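Local coordinates for hypothetical membrane protein (Corynebacterium glutamicum, PDB 6JSB) that binds heme and probably passes it along the heme-uptake machinery of Corynebacteria, as a membrane-linked HtaA-family protein, at residues Arg17-Asn22 with Thr175-Gly180; Pro104-Asp109 with Ala184-Asn189; His80-Gly85 with Lys128-Phe133; Lys2-Thr7 with Ser64-Val69. All coordinates share one frame; numbering follows the deposited sequence.

Contact 1. Residues Arg17-Asn22 with Thr175-Gly180; sequences RESFNN and TFYPEG. With HEM (protoporphyrin IX containing Fe), chain C.
Arg-17 and Tyr-177 meet at a heme propionate, where helix 18-24 and the loop after helix 167-172 approach the heme of the HtaA-family pocket from opposite sides of its plane. Followed outward, Arg-17 has CB 4.1 Å and CG 3.4 Å from the hydroxyl OH of Tyr-177. Beyond CG the chain bends (chi2 80°), which carries the guanidinium back alongside the phenol. The two planes lie only 21° apart, and CE1 of Tyr-177 sits 3.8 Å over one face of the guanidinium. NE and NH2 each make a weak bond to Ser-19 OG, whereas NH1 finds its stronger partners outside, in a salt bridge with Glu-181 and a hydrogen bond to Ala-182 O. Phe-20 comes from the helix at about a right angle to Tyr-177, its CB 3.4 Å from that same OH. On the heme itself, the Phe-176 ring lies flat against the macrocycle, with ND 3.3 Å from the ring plane and over its centre, on the side of the porphyrin away from His-80. The propionate oxygen O2D is gripped from both segments: Ser-19 OG and Tyr-177 OH each donate to it at 2.6 Å, and it lies in the plane of the tyrosine ring.

Contact 2. Residues Pro104-Asp109 with Ala184-Asn189; sequences PTVKFD and APITLN
Val-106 and Ile-186 reach toward each other tip to tip across the interior of the curled antiparallel sheet. The evidence that two parts of the sheet's inner face meet here, rather than neighbouring strands, is the spacing: the closest CA atoms, of Val-106 and Leu-188, are 9.2 Å apart, and no hydrogen bond joins the segments. Every atom in contact is a methyl carbon, so the interaction is apolar. Val-106 CG2 does the touching, 3.9 Å from Ile-186 CD1 and 4.3 Å from Leu-188 CD2. With chi1 at 176°, Val-106 sets CG1 opposite its backbone N and leaves CG2 as the methyl facing strand 186-198. Ile-186 answers with an extended chain (chi1 178°) whose delta carbon is its leading atom. All three residues are buried, yet just 116 Å² is covered, so this is a narrow meeting of methyl groups within a larger hydrophobic interior. Polar groups are satisfied elsewhere: Thr-105 OG1 bonds to Gln-138 and Lys-70, and Thr-187 OG1 to Thr-160. Strand 95-109 is hydrogen-bonded between strands 68-81 and 112-122, strand 186-198 between 2-14 and 156-165, and Phe-146 of strand 139-146 packs against both Val-106 and Leu-188.

Contact 3. Residues His80-Gly85 with Lys128-Phe133; sequences HNHYSG and KTVADF. With HEM (protoporphyrin IX containing Fe), chain C.
A chi1 of -173° swings the His-82 imidazole to the far side of CB from its own backbone N, and Val-130, with chi1 near -178°, keeps CG2 beside its backbone N; together these torsions bring CG2 to 3.6 Å from His-82 CB. The same methyl also lies 4.0 Å from His-82 CG and CD2, at a slant to the ring. CE1 and NE2 of His-82 both stand 3.6 Å from Lys-128 O. No hydrogen bond crosses between the segments, so the evidence points to van der Waals packing, with the aliphatic part of Lys-128 alongside. NZ of Lys-128 lies 5.5 Å from His-82 ND1, and its charge would, if anything, probably disfavour protonation of the histidine. Past the strand end the chain is shaped by an Asx turn: Asn-81 OD1 accepts from Tyr-83 N at 2.8 Å, in the carbonyl plane with an N-H...O angle of 159°.

Just before it, His-80 faces the heme. One side of its ring lies over pyrrole B, with heme C3B 3.4 Å from the ring plane; NE2 bonds to the hydroxyl of Tyr-23, the axial iron ligand, and ND1 to that of Tyr-34. His-80 is thus a second-shell residue that probably helps position the ligand. The contact itself is at the surface, joining the end of strand 68-81 to the loop between strands 112-122 and 133-136; His-82 rests also on Ile-96 of strand 95-109, and Val-130 on Arg-122 of strand 112-122.

Contact 4. Residues Lys2-Thr7 with Ser64-Val69; sequences KCRVVT and SEEGAV
Strand residues Val-6 and Arg-4 run past a beta-hairpin with a two-residue loop, between strands 56-65 and 68-81, whose type II turn from Glu-65 to Ala-68 is closed by two backbone bonds, Glu-65 N to Ala-68 O at 2.9 Å and Ala-68 N to Glu-65 O at 3.0 Å. Gly-67 holds the third turn position with a positive phi of 76°, a conformation that favours glycine. Facing the strand, Ser-64 has its OG turned between the backbone N and the carbonyl carbon (chi1 65°), which leaves it 4.1 Å from Val-6 O and 4.3 Å from Val-6 CG1. Those separations are too long for bonding; its hydrogen-bond partner is Thr-8 OG1, one residue beyond the segment on the same strand. Farther out, Arg-4 NH2 stands 4.3 Å from Glu-66 OE2, which lies at the edge of the guanidinium and near its plane. Arg-4 was modelled in two conformers, so this approach may hold for only part of the time. The two segments thus add weak side-chain contacts, while sheet pairing and the Ser-64 to Thr-8 bond join the strands. Opposite charges at such a distance, beyond a salt bridge and at an exposed surface, imply a weak electrostatic attraction.

How the contacts relate
From the N terminus, contact 4 closes first, bringing the hairpin between strands 56-65 and 68-81 beside strand 2-14. Contact 1 opens inside that loop, at helix 18-24, and crosses it, closing only in the loop before strand 186-198. Contact 3 is nested within contact 1 and reaches the same heme through His-80, on the face opposite Phe-176. Contact 2 opens inside contact 3's loop and closes after contact 1, crossing both. Contacts 2 and 4 are in series yet touch, with Val-106 N 2.9 Å from Val-69 O. Contacts 3 and 4 share strand 68-81, though their centres are about 45 Å apart, so one sheet links the heme end to the N-terminal end.

Contact 1. Residues Arg17-Asn22 with Thr175-Gly180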
# COMPACT_ATOMS: atom_id res chain seq x y z
N ARG A 17 5.69 3.46 -3.82
CA ARG A 17 6.58 4.52 -4.24
C ARG A 17 7.82 3.90 -4.92
O ARG A 17 8.52 3.12 -4.27
CB ARG A 17 6.98 5.37 -3.03
CG ARG A 17 7.99 6.44 -3.29
CD ARG A 17 7.48 7.77 -3.91
NE ARG A 17 8.74 8.49 -4.14
CZ ARG A 17 9.11 9.62 -3.57
NH1 ARG A 17 8.21 10.31 -2.85
NH2 ARG A 17 10.35 10.09 -3.81
N GLU A 18 8.08 4.20 -6.22
CA GLU A 18 9.18 3.49 -6.90
C GLU A 18 10.50 3.72 -6.20
O GLU A 18 11.31 2.77 -6.08
CB GLU A 18 9.30 3.93 -8.36
CG GLU A 18 8.11 3.51 -9.17
CD GLU A 18 8.14 4.14 -10.55
OE1 GLU A 18 7.47 3.59 -11.43
OE2 GLU A 18 8.75 5.20 -10.74
N SER A 19 10.77 4.96 -5.76
CA SER A 19 12.09 5.21 -5.19
C SER A 19 12.22 4.51 -3.84
O SER A 19 13.34 4.22 -3.42
CB SER A 19 12.35 6.74 -5.09
OG SER A 19 11.41 7.40 -4.20
N PHE A 20 11.09 4.17 -3.19
CA PHE A 20 11.16 3.46 -1.92
C PHE A 20 11.54 2.00 -2.19
O PHE A 20 12.42 1.43 -1.54
CB PHE A 20 9.81 3.52 -1.17
CG PHE A 20 9.88 2.75 0.12
CD1 PHE A 20 10.68 3.23 1.18
CD2 PHE A 20 9.17 1.59 0.26
CE1 PHE A 20 10.78 2.49 2.37
CE2 PHE A 20 9.22 0.85 1.46
CZ PHE A 20 10.05 1.31 2.51
N ASN A 21 10.89 1.40 -3.20
CA ASN A 21 11.27 0.02 -3.55
C ASN A 21 12.71 -0.06 -4.04
O ASN A 21 13.44 -1.01 -3.71
CB ASN A 21 10.36 -0.53 -4.66
CG ASN A 21 8.88 -0.61 -4.20
OD1 ASN A 21 8.59 -0.96 -3.06
ND2 ASN A 21 7.95 -0.33 -5.12
N ASN A 22 13.13 0.93 -4.82
CA ASN A 22 14.54 0.98 -5.26
C ASN A 22 15.50 1.04 -4.07
O ASN A 22 16.54 0.37 -4.04
CB ASN A 22 14.73 2.23 -6.12
CG ASN A 22 16.11 2.28 -6.72
OD1 ASN A 22 16.46 1.40 -7.49
ND2 ASN A 22 16.91 3.28 -6.37
N THR A 175 9.53 8.98 9.11
CA THR A 175 9.73 10.43 8.98
C THR A 175 10.69 10.82 7.83
O THR A 175 11.12 11.98 7.76
CB THR A 175 10.15 11.11 10.31
OG1 THR A 175 11.54 10.87 10.63
CG2 THR A 175 9.23 10.58 11.45
N PHE A 176 11.04 9.89 6.94
CA PHE A 176 11.89 10.27 5.84
C PHE A 176 11.18 11.09 4.76
O PHE A 176 11.87 11.78 4.01
CB PHE A 176 12.46 9.00 5.19
CG PHE A 176 13.59 8.40 6.00
CD1 PHE A 176 14.90 8.67 5.69
CD2 PHE A 176 13.30 7.56 7.07
CE1 PHE A 176 15.94 8.11 6.45
CE2 PHE A 176 14.34 6.99 7.85
CZ PHE A 176 15.65 7.30 7.54
N TYR A 177 9.83 10.99 4.65
CA TYR A 177 9.10 11.85 3.72
C TYR A 177 8.38 12.96 4.51
O TYR A 177 7.83 12.68 5.56
CB TYR A 177 8.03 11.07 2.98
CG TYR A 177 8.54 9.97 2.07
CD1 TYR A 177 9.63 10.19 1.21
CD2 TYR A 177 7.91 8.79 2.06
CE1 TYR A 177 10.07 9.16 0.36
CE2 TYR A 177 8.33 7.74 1.23
CZ TYR A 177 9.40 7.93 0.39
OH TYR A 177 9.82 6.88 -0.42
N PRO A 178 8.28 14.17 3.98
CA PRO A 178 7.42 15.19 4.60
C PRO A 178 5.95 14.93 4.34
O PRO A 178 5.57 14.31 3.36
CB PRO A 178 7.86 16.47 3.94
CG PRO A 178 8.21 16.00 2.53
CD PRO A 178 8.89 14.68 2.74
N GLU A 179 5.10 15.54 5.21
CA GLU A 179 3.69 15.56 4.89
C GLU A 179 3.47 16.20 3.51
O GLU A 179 4.12 17.19 3.16
CB GLU A 179 2.95 16.35 5.99
CG GLU A 179 1.50 16.37 5.86
CD GLU A 179 0.91 17.17 7.03
OE1 GLU A 179 1.58 17.28 8.09
OE2 GLU A 179 -0.19 17.68 6.86
N GLY A 180 2.57 15.62 2.74
CA GLY A 180 2.30 16.08 1.38
C GLY A 180 3.20 15.45 0.32
O GLY A 180 3.00 15.71 -0.87
CHA HEM C . 15.93 6.62 2.84
CHB HEM C . 19.29 4.78 5.81
CHC HEM C . 15.71 3.16 8.70
CHD HEM C . 12.34 4.73 5.52
C1A HEM C . 17.14 6.32 3.45
C2A HEM C . 18.41 6.83 2.99
C3A HEM C . 19.38 6.33 3.79
C4A HEM C . 18.70 5.49 4.78
CMA HEM C . 20.92 6.57 3.71
CAA HEM C . 18.57 7.79 1.79
CBA HEM C . 18.88 7.00 0.53
CGA HEM C . 18.69 7.88 -0.68
O1A HEM C . 19.01 7.42 -1.81
O2A HEM C . 18.20 9.04 -0.50
C1B HEM C . 18.61 4.18 6.83
C2B HEM C . 19.24 3.50 7.97
C3B HEM C . 18.26 3.05 8.77
C4B HEM C . 16.96 3.41 8.17
CMB HEM C . 20.78 3.41 8.14
CAB HEM C . 18.35 2.27 10.11
CBB HEM C . 19.45 1.57 10.44
C1C HEM C . 14.47 3.42 8.10
C2C HEM C . 13.18 3.06 8.63
C3C HEM C . 12.24 3.45 7.74
C4C HEM C . 12.91 4.13 6.64
CMC HEM C . 12.93 2.25 9.92
CAC HEM C . 10.76 3.17 7.94
CBC HEM C . 10.00 2.97 6.87
C1D HEM C . 13.04 5.39 4.53
C2D HEM C . 12.43 6.06 3.40
C3D HEM C . 13.41 6.59 2.64
C4D HEM C . 14.68 6.25 3.25
CMD HEM C . 10.90 6.17 3.21
CAD HEM C . 13.20 7.41 1.33
CBD HEM C . 13.38 6.41 0.16
CGD HEM C . 13.13 7.18 -1.14
O1D HEM C . 14.05 7.98 -1.51
O2D HEM C . 12.02 6.97 -1.74
NA HEM C . 17.32 5.50 4.58
NB HEM C . 17.25 4.06 6.98
NC HEM C . 14.27 4.10 6.89
ND HEM C . 14.39 5.51 4.38
FE HEM C . 15.74 4.54 5.64

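Contact 2. Residues Pro104-Asp109 with Ala184-Asn189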
# COMPACT_ATOMS: atom_id res chain seq x y z
N PRO A 104 -5.81 -2.34 1.49
CA PRO A 104 -6.08 -0.93 1.21
C PRO A 104 -7.53 -0.70 0.81
O PRO A 104 -8.18 -1.56 0.21
CB PRO A 104 -5.15 -0.57 0.07
CG PRO A 104 -4.47 -1.88 -0.41
CD PRO A 104 -4.91 -3.00 0.50
N THR A 105 -8.03 0.46 1.20
CA THR A 105 -9.38 0.87 0.81
C THR A 105 -9.24 2.23 0.13
O THR A 105 -8.60 3.13 0.67
CB THR A 105 -10.31 0.96 2.03
OG1 THR A 105 -10.51 -0.37 2.58
CG2 THR A 105 -11.68 1.54 1.64
N VAL A 106 -9.91 2.41 -1.02
CA VAL A 106 -9.96 3.72 -1.67
C VAL A 106 -11.31 4.35 -1.37
O VAL A 106 -12.33 3.90 -1.90
CB VAL A 106 -9.73 3.57 -3.17
CG1 VAL A 106 -9.88 4.91 -3.82
CG2 VAL A 106 -8.34 2.95 -3.44
N LYS A 107 -11.34 5.33 -0.47
CA LYS A 107 -12.56 6.10 -0.22
C LYS A 107 -12.60 7.19 -1.27
O LYS A 107 -11.54 7.65 -1.73
CB LYS A 107 -12.52 6.71 1.17
CG LYS A 107 -12.55 5.66 2.26
CD LYS A 107 -13.67 5.97 3.23
CE LYS A 107 -13.53 7.40 3.73
NZ LYS A 107 -14.69 7.84 4.54
N PHE A 108 -13.79 7.52 -1.77
CA PHE A 108 -13.84 8.55 -2.79
C PHE A 108 -15.13 9.35 -2.67
O PHE A 108 -16.15 8.90 -2.14
CB PHE A 108 -13.72 7.94 -4.23
CG PHE A 108 -14.83 7.03 -4.57
CD1 PHE A 108 -16.05 7.55 -5.06
CD2 PHE A 108 -14.74 5.66 -4.33
CE1 PHE A 108 -17.10 6.71 -5.33
CE2 PHE A 108 -15.80 4.79 -4.61
CZ PHE A 108 -16.98 5.35 -5.13
N ASP A 109 -15.05 10.56 -3.19
CA ASP A 109 -16.20 11.47 -3.32
C ASP A 109 -15.89 12.30 -4.56
O ASP A 109 -15.03 13.20 -4.50
CB ASP A 109 -16.31 12.30 -2.07
CG ASP A 109 -17.38 13.34 -2.15
OD1 ASP A 109 -18.22 13.28 -3.07
OD2 ASP A 109 -17.38 14.18 -1.24
N ALA A 184 3.36 6.88 -5.08
CA ALA A 184 3.05 6.36 -6.42
C ALA A 184 1.59 6.61 -6.77
O ALA A 184 0.72 6.55 -5.92
CB ALA A 184 3.29 4.83 -6.47
N PRO A 185 1.27 6.85 -8.03
CA PRO A 185 -0.14 7.02 -8.41
C PRO A 185 -0.87 5.69 -8.33
O PRO A 185 -0.25 4.61 -8.41
CB PRO A 185 -0.04 7.49 -9.87
CG PRO A 185 1.20 6.82 -10.34
CD PRO A 185 2.16 6.94 -9.18
N ILE A 186 -2.21 5.74 -8.13
CA ILE A 186 -3.01 4.52 -8.02
C ILE A 186 -3.97 4.47 -9.21
O ILE A 186 -4.61 5.47 -9.54
CB ILE A 186 -3.76 4.43 -6.67
CG1 ILE A 186 -4.65 3.18 -6.58
CG2 ILE A 186 -4.66 5.71 -6.37
CD1 ILE A 186 -4.85 2.71 -5.09
N THR A 187 -4.01 3.35 -9.93
CA THR A 187 -4.95 3.20 -11.05
C THR A 187 -6.00 2.18 -10.63
O THR A 187 -5.67 1.08 -10.18
CB THR A 187 -4.25 2.72 -12.33
OG1 THR A 187 -3.29 3.70 -12.75
CG2 THR A 187 -5.27 2.59 -13.42
N LEU A 188 -7.26 2.51 -10.80
CA LEU A 188 -8.35 1.57 -10.51
C LEU A 188 -8.80 1.00 -11.83
O LEU A 188 -9.16 1.78 -12.73
CB LEU A 188 -9.52 2.27 -9.83
CG LEU A 188 -9.15 2.95 -8.52
CD1 LEU A 188 -10.43 3.73 -7.96
CD2 LEU A 188 -8.66 1.84 -7.57
N ASN A 189 -8.79 -0.33 -11.96
CA ASN A 189 -9.23 -1.02 -13.18
C ASN A 189 -10.48 -1.81 -12.74
O ASN A 189 -10.36 -2.92 -12.22
CB ASN A 189 -8.16 -1.99 -13.70
CG ASN A 189 -6.78 -1.32 -13.85
OD1 ASN A 189 -6.58 -0.55 -14.78
ND2 ASN A 189 -5.83 -1.64 -12.94

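Contact 3. Residues His80-Gly85 with Lys128-Phe133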
# COMPACT_ATOMS: atom_id res chain seq x y z
N HIS A 80 17.72 -3.26 6.71
CA HIS A 80 18.53 -2.78 7.84
C HIS A 80 18.51 -3.77 9.01
O HIS A 80 18.26 -3.41 10.15
CB HIS A 80 18.08 -1.36 8.32
CG HIS A 80 18.21 -0.31 7.25
ND1 HIS A 80 19.41 0.28 6.92
CD2 HIS A 80 17.26 0.27 6.47
CE1 HIS A 80 19.20 1.15 5.94
NE2 HIS A 80 17.90 1.17 5.66
N ASN A 81 18.90 -5.00 8.73
CA ASN A 81 18.88 -6.01 9.78
C ASN A 81 20.01 -5.81 10.78
O ASN A 81 21.19 -5.89 10.45
CB ASN A 81 18.98 -7.42 9.20
CG ASN A 81 18.51 -8.44 10.22
OD1 ASN A 81 19.16 -8.60 11.27
ND2 ASN A 81 17.37 -9.06 9.99
N HIS A 82 19.63 -5.65 12.05
CA HIS A 82 20.55 -5.29 13.12
C HIS A 82 21.29 -6.49 13.71
O HIS A 82 22.16 -6.32 14.59
CB HIS A 82 19.72 -4.60 14.19
CG HIS A 82 20.51 -4.00 15.30
ND1 HIS A 82 21.46 -3.03 15.10
CD2 HIS A 82 20.45 -4.21 16.64
CE1 HIS A 82 21.98 -2.68 16.26
NE2 HIS A 82 21.39 -3.38 17.21
N TYR A 83 20.94 -7.70 13.29
CA TYR A 83 21.47 -8.91 13.92
C TYR A 83 22.64 -9.47 13.12
O TYR A 83 22.51 -9.63 11.89
CB TYR A 83 20.36 -9.96 14.03
CG TYR A 83 20.84 -11.28 14.57
CD1 TYR A 83 21.16 -11.44 15.91
CD2 TYR A 83 20.96 -12.35 13.72
CE1 TYR A 83 21.61 -12.69 16.41
CE2 TYR A 83 21.40 -13.58 14.17
CZ TYR A 83 21.73 -13.76 15.51
OH TYR A 83 22.19 -14.99 15.93
N SER A 84 23.75 -9.80 13.80
CA SER A 84 24.91 -10.30 13.05
C SER A 84 25.46 -11.59 13.65
O SER A 84 26.61 -11.97 13.37
CB SER A 84 26.02 -9.24 12.98
OG SER A 84 26.36 -8.79 14.26
N GLY A 85 24.67 -12.27 14.48
CA GLY A 85 25.01 -13.58 14.99
C GLY A 85 24.83 -14.66 13.92
O GLY A 85 24.60 -14.37 12.74
N LYS A 128 20.54 2.29 15.24
CA LYS A 128 21.03 1.19 16.06
C LYS A 128 19.93 0.60 16.95
O LYS A 128 20.24 -0.08 17.94
CB LYS A 128 22.22 1.64 16.92
CG LYS A 128 23.41 2.16 16.09
CD LYS A 128 23.98 1.02 15.23
CE LYS A 128 25.04 1.47 14.23
NZ LYS A 128 25.54 0.32 13.39
N THR A 129 18.67 0.86 16.62
CA THR A 129 17.54 0.45 17.45
C THR A 129 16.54 -0.31 16.58
O THR A 129 16.11 0.21 15.55
CB THR A 129 16.83 1.67 18.04
OG1 THR A 129 17.75 2.36 18.88
CG2 THR A 129 15.61 1.24 18.87
N VAL A 130 16.11 -1.49 17.05
CA VAL A 130 15.00 -2.25 16.44
C VAL A 130 13.74 -1.83 17.19
O VAL A 130 13.39 -2.41 18.23
CB VAL A 130 15.22 -3.76 16.54
CG1 VAL A 130 14.07 -4.51 15.84
CG2 VAL A 130 16.56 -4.15 15.86
N ALA A 131 13.07 -0.79 16.70
CA ALA A 131 12.04 -0.21 17.56
C ALA A 131 10.67 -0.94 17.46
O ALA A 131 10.39 -1.71 16.55
CB ALA A 131 11.87 1.28 17.20
N ASP A 132 9.79 -0.66 18.41
CA ASP A 132 8.50 -1.32 18.45
C ASP A 132 7.65 -0.92 17.23
O ASP A 132 7.77 0.19 16.69
CB ASP A 132 7.74 -0.94 19.72
CG ASP A 132 8.32 -1.60 20.99
OD1 ASP A 132 8.32 -0.98 22.07
OD2 ASP A 132 8.78 -2.71 20.85
N PHE A 133 6.78 -1.84 16.82
CA PHE A 133 5.87 -1.53 15.72
C PHE A 133 4.82 -0.46 16.08
O PHE A 133 4.18 -0.52 17.14
CB PHE A 133 5.15 -2.78 15.30
CG PHE A 133 6.04 -3.77 14.62
CD1 PHE A 133 6.37 -3.59 13.31
CD2 PHE A 133 6.52 -4.87 15.31
CE1 PHE A 133 7.18 -4.51 12.66
CE2 PHE A 133 7.36 -5.82 14.67
CZ PHE A 133 7.69 -5.63 13.33
CHA HEM C . 15.93 6.62 2.84
CHB HEM C . 19.29 4.78 5.81
CHC HEM C . 15.71 3.16 8.70
CHD HEM C . 12.34 4.73 5.52
C1A HEM C . 17.14 6.32 3.45
C2A HEM C . 18.41 6.83 2.99
C3A HEM C . 19.38 6.33 3.79
C4A HEM C . 18.70 5.49 4.78
CMA HEM C . 20.92 6.57 3.71
CAA HEM C . 18.57 7.79 1.79
CBA HEM C . 18.88 7.00 0.53
CGA HEM C . 18.69 7.88 -0.68
O1A HEM C . 19.01 7.42 -1.81
O2A HEM C . 18.20 9.04 -0.50
C1B HEM C . 18.61 4.18 6.83
C2B HEM C . 19.24 3.50 7.97
C3B HEM C . 18.26 3.05 8.77
C4B HEM C . 16.96 3.41 8.17
CMB HEM C . 20.78 3.41 8.14
CAB HEM C . 18.35 2.27 10.11
CBB HEM C . 19.45 1.57 10.44
C1C HEM C . 14.47 3.42 8.10
C2C HEM C . 13.18 3.06 8.63
C3C HEM C . 12.24 3.45 7.74
C4C HEM C . 12.91 4.13 6.64
CMC HEM C . 12.93 2.25 9.92
CAC HEM C . 10.76 3.17 7.94
CBC HEM C . 10.00 2.97 6.87
C1D HEM C . 13.04 5.39 4.53
C2D HEM C . 12.43 6.06 3.40
C3D HEM C . 13.41 6.59 2.64
C4D HEM C . 14.68 6.25 3.25
CMD HEM C . 10.90 6.17 3.21
CAD HEM C . 13.20 7.41 1.33
CBD HEM C . 13.38 6.41 0.16
CGD HEM C . 13.13 7.18 -1.14
O1D HEM C . 14.05 7.98 -1.51
O2D HEM C . 12.02 6.97 -1.74
NA HEM C . 17.32 5.50 4.58
NB HEM C . 17.25 4.06 6.98
NC HEM C . 14.27 4.10 6.89
ND HEM C . 14.39 5.51 4.38
FE HEM C . 15.74 4.54 5.64

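Contact 4. Residues Lys2-Thr7 with Ser64-Val69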
# COMPACT_ATOMS: atom_id res chain seq x y z
N LYS A 2 -37.57 0.33 -5.99
CA LYS A 2 -36.56 0.05 -7.00
C LYS A 2 -35.19 0.07 -6.33
O LYS A 2 -34.83 1.07 -5.70
CB LYS A 2 -36.63 1.07 -8.13
CG LYS A 2 -36.26 0.52 -9.49
CD LYS A 2 -36.39 1.57 -10.59
CE LYS A 2 -35.08 2.32 -10.81
NZ LYS A 2 -34.79 2.51 -12.27
N CYS A 3 -34.44 -1.02 -6.44
CA CYS A 3 -33.16 -1.14 -5.75
C CYS A 3 -32.05 -1.36 -6.77
O CYS A 3 -32.27 -1.94 -7.83
CB CYS A 3 -33.18 -2.28 -4.75
SG CYS A 3 -34.43 -2.03 -3.45
N ARG A 4 -30.87 -0.86 -6.44
CA ARG A 4 -29.69 -0.99 -7.29
C ARG A 4 -28.63 -1.76 -6.52
O ARG A 4 -28.27 -1.38 -5.40
CB ARG A 4 -29.17 0.39 -7.70
CG ARG A 4 -27.93 0.38 -8.58
CD ARG A 4 -27.36 1.79 -8.71
NE ARG A 4 -26.84 2.27 -7.43
CZ ARG A 4 -26.73 3.55 -7.11
NH1 ARG A 4 -27.12 4.48 -7.97
NH2 ARG A 4 -26.24 3.90 -5.93
N VAL A 5 -28.13 -2.85 -7.12
CA VAL A 5 -27.04 -3.64 -6.53
C VAL A 5 -25.84 -3.45 -7.46
O VAL A 5 -25.99 -3.54 -8.68
CB VAL A 5 -27.42 -5.12 -6.39
CG1 VAL A 5 -26.20 -5.91 -5.97
CG2 VAL A 5 -28.52 -5.29 -5.36
N VAL A 6 -24.68 -3.11 -6.90
CA VAL A 6 -23.46 -2.93 -7.69
C VAL A 6 -22.43 -3.92 -7.17
O VAL A 6 -22.09 -3.89 -5.99
CB VAL A 6 -22.95 -1.48 -7.64
CG1 VAL A 6 -21.64 -1.27 -8.48
CG2 VAL A 6 -24.06 -0.52 -8.15
N THR A 7 -21.97 -4.81 -8.04
CA THR A 7 -20.91 -5.77 -7.73
C THR A 7 -19.68 -5.30 -8.48
O THR A 7 -19.70 -5.20 -9.71
CB THR A 7 -21.27 -7.18 -8.20
OG1 THR A 7 -22.49 -7.57 -7.56
CG2 THR A 7 -20.15 -8.18 -7.83
N SER A 64 -17.15 -3.21 -3.62
CA SER A 64 -17.35 -1.79 -3.37
C SER A 64 -18.52 -1.60 -2.42
O SER A 64 -19.34 -2.50 -2.19
CB SER A 64 -17.62 -1.03 -4.67
OG SER A 64 -18.87 -1.49 -5.22
N GLU A 65 -18.58 -0.41 -1.84
CA GLU A 65 -19.75 0.08 -1.12
C GLU A 65 -19.92 1.53 -1.52
O GLU A 65 -19.08 2.09 -2.22
CB GLU A 65 -19.58 -0.06 0.39
CG GLU A 65 -18.38 0.69 0.92
CD GLU A 65 -17.95 0.20 2.29
OE1 GLU A 65 -18.33 -0.94 2.65
OE2 GLU A 65 -17.24 0.96 3.01
N GLU A 66 -21.00 2.17 -1.07
CA GLU A 66 -21.16 3.58 -1.43
C GLU A 66 -19.90 4.35 -0.97
O GLU A 66 -19.53 4.29 0.19
CB GLU A 66 -22.41 4.20 -0.79
CG GLU A 66 -22.64 5.63 -1.31
CD GLU A 66 -24.09 5.90 -1.79
OE1 GLU A 66 -25.04 5.70 -1.01
OE2 GLU A 66 -24.30 6.34 -2.94
N GLY A 67 -19.22 4.98 -1.92
CA GLY A 67 -18.05 5.78 -1.58
C GLY A 67 -16.78 5.02 -1.25
O GLY A 67 -15.84 5.66 -0.76
N ALA A 68 -16.68 3.72 -1.57
CA ALA A 68 -15.39 3.06 -1.31
C ALA A 68 -15.18 1.85 -2.19
O ALA A 68 -16.13 1.10 -2.45
CB ALA A 68 -15.29 2.60 0.17
N VAL A 69 -13.92 1.62 -2.60
CA VAL A 69 -13.53 0.37 -3.25
C VAL A 69 -12.61 -0.32 -2.26
O VAL A 69 -11.60 0.26 -1.85
CB VAL A 69 -12.79 0.62 -4.58
CG1 VAL A 69 -12.34 -0.71 -5.27
CG2 VAL A 69 -13.72 1.47 -5.52